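Putative exported protein (PDB 3OCJ) is of unknown function but has a Rossmann-like methyltransferase domain, which suggests an S-adenosylmethionine-dependent methyltransferase. Local coordinates at residues 112-126 against 186-198. Residues are numbered along the deposited sequence; the frame is centred on the assembly and turned at random. Where two conformers were deposited one is given.
Sequences LQRHLRPGCVVASVP and EGYDLLTSNGLNI. With PLM (palmitic acid), chain D.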
ATOM      1  N   LEU A 112       7.705   6.134 -12.480  1.00 14.61           N
ATOM      2  CA  LEU A 112       7.646   7.576 -12.299  1.00 14.87           C
ATOM      3  C   LEU A 112       8.888   8.214 -12.902  1.00 16.19           C
ATOM      4  O   LEU A 112       8.794   9.224 -13.598  1.00 16.98           O
ATOM      5  CB  LEU A 112       7.466   7.944 -10.822  1.00 15.53           C
ATOM      6  CG  LEU A 112       6.129   7.482 -10.241  1.00 18.07           C
ATOM      7  CD1 LEU A 112       6.178   7.491  -8.720  1.00 17.74           C
ATOM      8  CD2 LEU A 112       4.960   8.330 -10.768  1.00 19.66           C
ATOM      9  N   GLN A 113      10.050   7.599 -12.691  1.00 16.90           N
ATOM     10  CA  GLN A 113      11.287   8.143 -13.246  1.00 16.68           C
ATOM     11  C   GLN A 113      11.234   8.227 -14.778  1.00 17.11           C
ATOM     12  O   GLN A 113      11.654   9.225 -15.373  1.00 20.44           O
ATOM     13  CB  GLN A 113      12.503   7.321 -12.807  1.00 17.64           C
ATOM     14  CG  GLN A 113      13.827   7.988 -13.148  1.00 19.40           C
ATOM     15  CD  GLN A 113      14.120   9.166 -12.231  1.00 18.88           C
ATOM     16  OE1 GLN A 113      14.085   9.030 -11.008  1.00 20.93           O
ATOM     17  NE2 GLN A 113      14.401  10.324 -12.816  1.00 21.50           N
ATOM     18  N   ARG A 114      10.728   7.170 -15.406  1.00 17.01           N
ATOM     19  CA  ARG A 114      10.599   7.091 -16.856  1.00 16.22           C
ATOM     20  C   ARG A 114       9.709   8.191 -17.429  1.00 15.06           C
ATOM     21  O   ARG A 114       9.984   8.725 -18.506  1.00 19.08           O
ATOM     22  CB  ARG A 114      10.037   5.714 -17.241  1.00 20.77           C
ATOM     23  CG  ARG A 114       9.551   5.605 -18.671  1.00 22.99           C
ATOM     24  CD  ARG A 114       9.127   4.173 -18.995  1.00 28.52           C
ATOM     25  NE  ARG A 114       8.407   4.108 -20.263  1.00 29.36           N
ATOM     26  CZ  ARG A 114       8.076   2.983 -20.888  1.00 34.80           C
ATOM     27  NH1 ARG A 114       7.422   3.043 -22.040  1.00 33.97           N
ATOM     28  NH2 ARG A 114       8.403   1.804 -20.369  1.00 37.69           N
ATOM     29  N   HIS A 115       8.646   8.531 -16.704  1.00 16.45           N
ATOM     30  CA  HIS A 115       7.647   9.469 -17.207  1.00 17.42           C
ATOM     31  C   HIS A 115       7.915  10.929 -16.823  1.00 20.86           C
ATOM     32  O   HIS A 115       7.306  11.834 -17.378  1.00 20.26           O
ATOM     33  CB  HIS A 115       6.240   9.037 -16.765  1.00 20.30           C
ATOM     34  CG  HIS A 115       5.785   7.766 -17.406  1.00 22.47           C
ATOM     35  ND1 HIS A 115       5.048   7.744 -18.572  1.00 39.32           N
ATOM     36  CD2 HIS A 115       5.979   6.473 -17.061  1.00 16.81           C
ATOM     37  CE1 HIS A 115       4.805   6.492 -18.913  1.00 35.42           C
ATOM     38  NE2 HIS A 115       5.375   5.699 -18.023  1.00 20.76           N
ATOM     39  N   LEU A 116       8.826  11.142 -15.877  1.00 18.41           N
ATOM     40  CA  LEU A 116       9.163  12.486 -15.399  1.00 18.19           C
ATOM     41  C   LEU A 116       9.759  13.324 -16.532  1.00 18.06           C
ATOM     42  O   LEU A 116      10.563  12.827 -17.321  1.00 17.89           O
ATOM     43  CB  LEU A 116      10.174  12.368 -14.260  1.00 24.33           C
ATOM     44  CG  LEU A 116      10.222  13.404 -13.137  1.00 31.32           C
ATOM     45  CD1 LEU A 116       8.915  13.416 -12.357  1.00 22.58           C
ATOM     46  CD2 LEU A 116      11.394  13.081 -12.217  1.00 28.43           C
ATOM     47  N   ARG A 117       9.359  14.592 -16.619  1.00 16.49           N
ATOM     48  CA  ARG A 117       9.953  15.552 -17.552  1.00 17.75           C
ATOM     49  C   ARG A 117      10.124  16.885 -16.823  1.00 17.51           C
ATOM     50  O   ARG A 117       9.439  17.142 -15.834  1.00 17.85           O
ATOM     51  CB  ARG A 117       9.046  15.776 -18.768  1.00 19.32           C
ATOM     52  CG  ARG A 117       8.785  14.555 -19.638  1.00 19.99           C
ATOM     53  CD  ARG A 117      10.033  14.102 -20.363  1.00 20.95           C
ATOM     54  NE  ARG A 117       9.726  13.031 -21.310  1.00 21.25           N
ATOM     55  CZ  ARG A 117       9.705  11.742 -20.992  1.00 22.08           C
ATOM     56  NH1 ARG A 117       9.986  11.361 -19.757  1.00 20.34           N
ATOM     57  NH2 ARG A 117       9.409  10.830 -21.910  1.00 23.91           N
ATOM     58  N   PRO A 118      11.010  17.756 -17.328  1.00 16.15           N
ATOM     59  CA  PRO A 118      11.167  19.072 -16.696  1.00 19.96           C
ATOM     60  C   PRO A 118       9.831  19.802 -16.602  1.00 20.56           C
ATOM     61  O   PRO A 118       9.044  19.761 -17.548  1.00 20.17           O
ATOM     62  CB  PRO A 118      12.112  19.814 -17.654  1.00 19.83           C
ATOM     63  CG  PRO A 118      12.879  18.725 -18.350  1.00 22.62           C
ATOM     64  CD  PRO A 118      11.916  17.570 -18.476  1.00 19.79           C
ATOM     65  N   GLY A 119       9.580  20.451 -15.468  1.00 18.59           N
ATOM     66  CA  GLY A 119       8.394  21.273 -15.305  1.00 20.65           C
ATOM     67  C   GLY A 119       7.088  20.527 -15.097  1.00 19.23           C
ATOM     68  O   GLY A 119       6.025  21.146 -15.003  1.00 23.06           O
ATOM     69  N   CYS A 120       7.135  19.206 -15.009  1.00 17.12           N
ATOM     70  CA  CYS A 120       5.890  18.469 -14.860  0.50 17.97           C
ATOM     71  C   CYS A 120       5.319  18.599 -13.452  1.00 17.73           C
ATOM     72  O   CYS A 120       6.039  18.862 -12.486  1.00 19.25           O
ATOM     73  CB  CYS A 120       6.043  17.002 -15.264  0.50 21.13           C
ATOM     74  SG  CYS A 120       6.989  15.985 -14.128  0.50 18.48           S
ATOM     75  N   VAL A 121       4.005  18.449 -13.369  1.00 17.25           N
ATOM     76  CA  VAL A 121       3.307  18.472 -12.099  1.00 16.29           C
ATOM     77  C   VAL A 121       2.934  17.034 -11.754  1.00 16.75           C
ATOM     78  O   VAL A 121       2.219  16.369 -12.510  1.00 18.05           O
ATOM     79  CB  VAL A 121       2.049  19.347 -12.157  1.00 17.13           C
ATOM     80  CG1 VAL A 121       1.338  19.328 -10.816  1.00 19.31           C
ATOM     81  CG2 VAL A 121       2.420  20.782 -12.536  1.00 19.56           C
ATOM     82  N   VAL A 122       3.456  16.541 -10.636  1.00 15.39           N
ATOM     83  CA  VAL A 122       3.235  15.156 -10.239  1.00 13.75           C
ATOM     84  C   VAL A 122       2.456  15.139  -8.930  1.00 15.85           C
ATOM     85  O   VAL A 122       2.847  15.777  -7.949  1.00 15.58           O
ATOM     86  CB  VAL A 122       4.569  14.425 -10.013  1.00 15.89           C
ATOM     87  CG1 VAL A 122       4.329  12.947  -9.746  1.00 17.01           C
ATOM     88  CG2 VAL A 122       5.482  14.609 -11.217  1.00 20.08           C
ATOM     89  N   ALA A 123       1.355  14.398  -8.910  1.00 13.00           N
ATOM     90  CA  ALA A 123       0.541  14.285  -7.699  1.00 12.93           C
ATOM     91  C   ALA A 123       0.600  12.876  -7.130  1.00 13.94           C
ATOM     92  O   ALA A 123       0.696  11.912  -7.877  1.00 14.50           O
ATOM     93  CB  ALA A 123      -0.898  14.652  -8.005  1.00 15.38           C
ATOM     94  N   SER A 124       0.521  12.757  -5.808  1.00 13.49           N
ATOM     95  CA  SER A 124       0.368  11.466  -5.162  1.00 12.34           C
ATOM     96  C   SER A 124      -0.893  11.502  -4.301  1.00 10.61           C
ATOM     97  O   SER A 124      -1.073  12.433  -3.509  1.00 13.15           O
ATOM     98  CB  SER A 124       1.594  11.133  -4.308  1.00 13.30           C
ATOM     99  OG  SER A 124       1.436   9.874  -3.662  1.00 15.23           O
ATOM    100  N   VAL A 125      -1.749  10.489  -4.450  1.00 12.08           N
ATOM    101  CA  VAL A 125      -3.068  10.477  -3.818  1.00 13.58           C
ATOM    102  C   VAL A 125      -3.425   9.031  -3.484  1.00 13.26           C
ATOM    103  O   VAL A 125      -3.682   8.245  -4.393  1.00 13.44           O
ATOM    104  CB  VAL A 125      -4.160  11.010  -4.792  1.00 15.52           C
ATOM    105  CG1 VAL A 125      -5.515  11.121  -4.076  1.00 18.49           C
ATOM    106  CG2 VAL A 125      -3.743  12.349  -5.435  1.00 18.72           C
ATOM    107  N   PRO A 126      -3.431   8.651  -2.190  1.00 12.65           N
ATOM    108  CA  PRO A 126      -3.070   9.431  -1.002  1.00 14.02           C
ATOM    109  C   PRO A 126      -1.557   9.479  -0.873  1.00 14.40           C
ATOM    110  O   PRO A 126      -0.885   8.455  -1.066  1.00 16.13           O
ATOM    111  CB  PRO A 126      -3.674   8.606   0.133  1.00 17.02           C
ATOM    112  CG  PRO A 126      -3.566   7.186  -0.357  1.00 17.62           C
ATOM    113  CD  PRO A 126      -3.739   7.244  -1.855  1.00 13.84           C
ATOM    114  N   GLU A 186      -7.721  18.469 -14.815  1.00 19.52           N
ATOM    115  CA  GLU A 186      -6.537  18.665 -15.648  1.00 19.11           C
ATOM    116  C   GLU A 186      -5.448  19.477 -14.939  1.00 23.14           C
ATOM    117  O   GLU A 186      -4.939  20.466 -15.476  1.00 24.58           O
ATOM    118  CB  GLU A 186      -6.921  19.319 -16.983  1.00 21.42           C
ATOM    119  CG  GLU A 186      -7.899  18.491 -17.810  1.00 23.14           C
ATOM    120  CD  GLU A 186      -8.145  19.073 -19.196  1.00 29.30           C
ATOM    121  OE1 GLU A 186      -7.623  20.168 -19.491  1.00 34.23           O
ATOM    122  OE2 GLU A 186      -8.861  18.433 -19.993  1.00 28.77           O
ATOM    123  N   GLY A 187      -5.092  19.047 -13.731  1.00 18.27           N
ATOM    124  CA  GLY A 187      -4.074  19.718 -12.949  1.00 22.03           C
ATOM    125  C   GLY A 187      -2.721  19.032 -12.948  1.00 18.89           C
ATOM    126  O   GLY A 187      -1.707  19.667 -12.660  1.00 22.74           O
ATOM    127  N   TYR A 188      -2.688  17.741 -13.269  1.00 15.60           N
ATOM    128  CA  TYR A 188      -1.455  16.973 -13.094  1.00 16.37           C
ATOM    129  C   TYR A 188      -0.995  16.272 -14.369  1.00 18.39           C
ATOM    130  O   TYR A 188      -1.808  15.751 -15.135  1.00 17.78           O
ATOM    131  CB  TYR A 188      -1.615  15.916 -11.986  1.00 17.18           C
ATOM    132  CG  TYR A 188      -2.384  16.396 -10.779  1.00 15.18           C
ATOM    133  CD1 TYR A 188      -2.020  17.564 -10.118  1.00 18.45           C
ATOM    134  CD2 TYR A 188      -3.463  15.667 -10.290  1.00 17.92           C
ATOM    135  CE1 TYR A 188      -2.727  18.006  -9.014  1.00 18.24           C
ATOM    136  CE2 TYR A 188      -4.172  16.100  -9.185  1.00 20.09           C
ATOM    137  CZ  TYR A 188      -3.797  17.263  -8.558  1.00 19.51           C
ATOM    138  OH  TYR A 188      -4.512  17.686  -7.456  1.00 24.44           O
ATOM    139  N   ASP A 189       0.317  16.214 -14.561  1.00 15.93           N
ATOM    140  CA  ASP A 189       0.881  15.447 -15.667  1.00 16.34           C
ATOM    141  C   ASP A 189       0.995  13.970 -15.322  1.00 15.31           C
ATOM    142  O   ASP A 189       0.892  13.095 -16.189  1.00 15.87           O
ATOM    143  CB  ASP A 189       2.258  15.996 -16.017  1.00 16.42           C
ATOM    144  CG  ASP A 189       2.187  17.408 -16.526  1.00 19.24           C
ATOM    145  OD1 ASP A 189       1.696  17.598 -17.660  1.00 25.91           O
ATOM    146  OD2 ASP A 189       2.591  18.323 -15.785  1.00 20.78           O
ATOM    147  N   LEU A 190       1.233  13.709 -14.045  1.00 13.89           N
ATOM    148  CA  LEU A 190       1.463  12.366 -13.541  1.00 15.55           C
ATOM    149  C   LEU A 190       0.758  12.241 -12.203  1.00 13.32           C
ATOM    150  O   LEU A 190       0.806  13.168 -11.390  1.00 15.20           O
ATOM    151  CB  LEU A 190       2.959  12.148 -13.328  1.00 18.68           C
ATOM    152  CG  LEU A 190       3.754  11.327 -14.333  1.00 34.70           C
ATOM    153  CD1 LEU A 190       5.227  11.397 -13.963  1.00 24.43           C
ATOM    154  CD2 LEU A 190       3.260   9.886 -14.329  1.00 27.16           C
ATOM    155  N   LEU A 191       0.093  11.117 -11.966  1.00 11.44           N
ATOM    156  CA  LEU A 191      -0.565  10.889 -10.679  1.00 12.03           C
ATOM    157  C   LEU A 191      -0.229   9.476 -10.237  1.00 12.60           C
ATOM    158  O   LEU A 191      -0.346   8.531 -11.020  1.00 13.59           O
ATOM    159  CB  LEU A 191      -2.087  11.082 -10.790  1.00 14.93           C
ATOM    160  CG  LEU A 191      -2.870  11.076  -9.464  1.00 17.16           C
ATOM    161  CD1 LEU A 191      -4.157  11.905  -9.529  1.00 19.19           C
ATOM    162  CD2 LEU A 191      -3.182   9.656  -8.981  1.00 16.24           C
ATOM    163  N   THR A 192       0.231   9.336  -9.003  1.00 12.11           N
ATOM    164  CA  THR A 192       0.500   8.025  -8.450  1.00 12.86           C
ATOM    165  C   THR A 192      -0.418   7.747  -7.245  1.00 10.36           C
ATOM    166  O   THR A 192      -0.723   8.652  -6.455  1.00 12.53           O
ATOM    167  CB  THR A 192       1.991   7.879  -8.092  1.00 14.63           C
ATOM    168  OG1 THR A 192       2.249   6.553  -7.621  1.00 17.38           O
ATOM    169  CG2 THR A 192       2.397   8.908  -7.047  1.00 16.53           C
ATOM    170  N   SER A 193      -0.868   6.501  -7.130  1.00  9.98           N
ATOM    171  CA  SER A 193      -1.783   6.100  -6.073  1.00 10.52           C
ATOM    172  C   SER A 193      -1.500   4.678  -5.618  1.00 12.34           C
ATOM    173  O   SER A 193      -1.462   3.756  -6.432  1.00 11.95           O
ATOM    174  CB  SER A 193      -3.233   6.194  -6.558  1.00 11.66           C
ATOM    175  OG  SER A 193      -4.139   5.841  -5.516  1.00 12.25           O
ATOM    176  N   ASN A 194      -1.317   4.512  -4.314  1.00 10.94           N
ATOM    177  CA  ASN A 194      -1.175   3.185  -3.727  1.00 11.42           C
ATOM    178  C   ASN A 194      -1.928   3.140  -2.409  1.00 12.55           C
ATOM    179  O   ASN A 194      -1.859   4.077  -1.625  1.00 15.23           O
ATOM    180  CB  ASN A 194       0.308   2.870  -3.497  1.00 12.13           C
ATOM    181  CG  ASN A 194       0.531   1.516  -2.845  1.00 17.33           C
ATOM    182  OD1 ASN A 194       0.958   1.426  -1.686  1.00 21.91           O
ATOM    183  ND2 ASN A 194       0.241   0.462  -3.572  1.00 12.94           N
ATOM    184  N   GLY A 195      -2.647   2.049  -2.174  1.00 12.64           N
ATOM    185  CA  GLY A 195      -3.236   1.783  -0.870  1.00 14.50           C
ATOM    186  C   GLY A 195      -4.652   2.268  -0.626  1.00 13.78           C
ATOM    187  O   GLY A 195      -5.077   2.413   0.531  1.00 15.62           O
ATOM    188  N   LEU A 196      -5.412   2.521  -1.685  1.00 13.10           N
ATOM    189  CA  LEU A 196      -6.821   2.877  -1.535  1.00 14.17           C
ATOM    190  C   LEU A 196      -7.735   1.799  -2.083  1.00 13.49           C
ATOM    191  O   LEU A 196      -8.632   1.304  -1.396  1.00 13.04           O
ATOM    192  CB  LEU A 196      -7.153   4.191  -2.242  1.00 21.22           C
ATOM    193  CG  LEU A 196      -6.775   5.498  -1.567  1.00 28.95           C
ATOM    194  CD1 LEU A 196      -7.244   6.657  -2.436  1.00 26.98           C
ATOM    195  CD2 LEU A 196      -7.401   5.562  -0.182  1.00 20.44           C
ATOM    196  N   ASN A 197      -7.527   1.451  -3.351  1.00 12.31           N
ATOM    197  CA  ASN A 197      -8.423   0.507  -4.000  1.00 12.40           C
ATOM    198  C   ASN A 197      -8.501  -0.837  -3.278  1.00 11.45           C
ATOM    199  O   ASN A 197      -9.551  -1.474  -3.252  1.00 12.34           O
ATOM    200  CB  ASN A 197      -8.056   0.326  -5.487  1.00 11.90           C
ATOM    201  CG  ASN A 197      -6.567   0.035  -5.703  1.00 13.12           C
ATOM    202  OD1 ASN A 197      -5.816  -0.247  -4.763  1.00 14.07           O
ATOM    203  ND2 ASN A 197      -6.148   0.074  -6.955  1.00 12.59           N
ATOM    204  N   ILE A 198      -7.376  -1.275  -2.710  1.00 12.91           N
ATOM    205  CA  ILE A 198      -7.321  -2.574  -2.054  1.00 11.69           C
ATOM    206  C   ILE A 198      -8.160  -2.637  -0.767  1.00 11.01           C
ATOM    207  O   ILE A 198      -8.407  -3.723  -0.252  1.00 11.81           O
ATOM    208  CB  ILE A 198      -5.880  -2.996  -1.742  1.00 12.41           C
ATOM    209  CG1 ILE A 198      -5.196  -1.976  -0.815  1.00 12.84           C
ATOM    210  CG2 ILE A 198      -5.115  -3.188  -3.054  1.00 13.99           C
ATOM    211  CD1 ILE A 198      -3.719  -2.265  -0.552  1.00 14.48           C
TER
HETATM  212  C1  PLM D 305      -1.356  -0.923   2.131  1.00 15.16           C
HETATM  213  O1  PLM D 305      -0.495  -0.499   1.333  1.00 21.49           O
HETATM  214  O2  PLM D 305      -2.006  -0.090   2.798  1.00 16.26           O
HETATM  215  C2  PLM D 305      -1.628  -2.406   2.319  1.00 16.29           C
HETATM  216  C3  PLM D 305      -0.593  -3.308   1.645  1.00 16.90           C
HETATM  217  C4  PLM D 305      -0.818  -4.737   2.141  1.00 21.79           C
HETATM  218  C5  PLM D 305      -0.012  -5.783   1.382  1.00 25.39           C
HETATM  219  C6  PLM D 305       1.490  -5.638   1.610  1.00 25.87           C
HETATM  220  C7  PLM D 305       1.846  -5.294   3.051  1.00 25.00           C
HETATM  221  C8  PLM D 305       1.530  -6.409   4.042  1.00 24.06           C
HETATM  222  C9  PLM D 305       1.977  -5.943   5.424  1.00 22.44           C
HETATM  223  CA  PLM D 305       2.148  -7.086   6.414  1.00 20.86           C
HETATM  224  CB  PLM D 305       3.112  -6.658   7.515  1.00 23.61           C
HETATM  225  CC  PLM D 305       2.996  -7.533   8.752  1.00 21.98           C
HETATM  226  CD  PLM D 305       3.943  -7.041   9.838  1.00 26.31           C
HETATM  227  CE  PLM D 305       3.693  -7.817  11.127  1.00 26.17           C
HETATM  228  CF  PLM D 305       4.246  -7.084  12.339  1.00 26.56           C
HETATM  229  CG  PLM D 305       5.749  -6.875  12.259  1.00 26.38           C
HETATM  230  O   HOH W   1      -0.146   6.996  -3.223  1.00 19.53           O
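Tyr188 lays one face of its ring over Ala123, whose CB sits 3.5 Å from the ring centroid in a CH-pi contact, while Val121 CG1 meets the ring edge near its plane. The chain bends at Asp189, and its carboxylate reaches across to the start of strand 121-124: OD2 takes the N-H of Val121 on its anti lone pair, nearly straight at 172°. The other end of Val121 is gripped too, its O accepting from both Asp189 N and Leu190 N in the carbonyl plane. Parallel pairing then runs from Leu190 to Thr192, with Ala123 N bonded to Leu190 O, Thr192 N to Ala123 O and Val125 N to Thr192 O. Leu190 turns to the sheet face bearing Val122 and rests both its methyls against His115 CB, CD1 at 3.8 Å and CD2 at 3.9 Å, packing the end of helix 96-115 on the strand. Further along that face, Leu112 crosses Thr192 at about a right angle, its CD2 4.0 Å from Thr192 CB. With its OG anti to the backbone N (chi1 -178°), Ser193 donates to Val125 O at 2.7 Å, the carbonyl of the cis peptide that leads into Pro126. A water bridges Asn194 N and Pro126 O, and Leu196 CG packs against CD of the Pro126 ring at 3.5 Å. In these adjacent central strands of a Rossmann-like methyltransferase sheet, carboxylate and hydroxyl take up backbone N-H and C=O groups past the ladder, keeping the strands hydrogen-bonded where regular pairing stops.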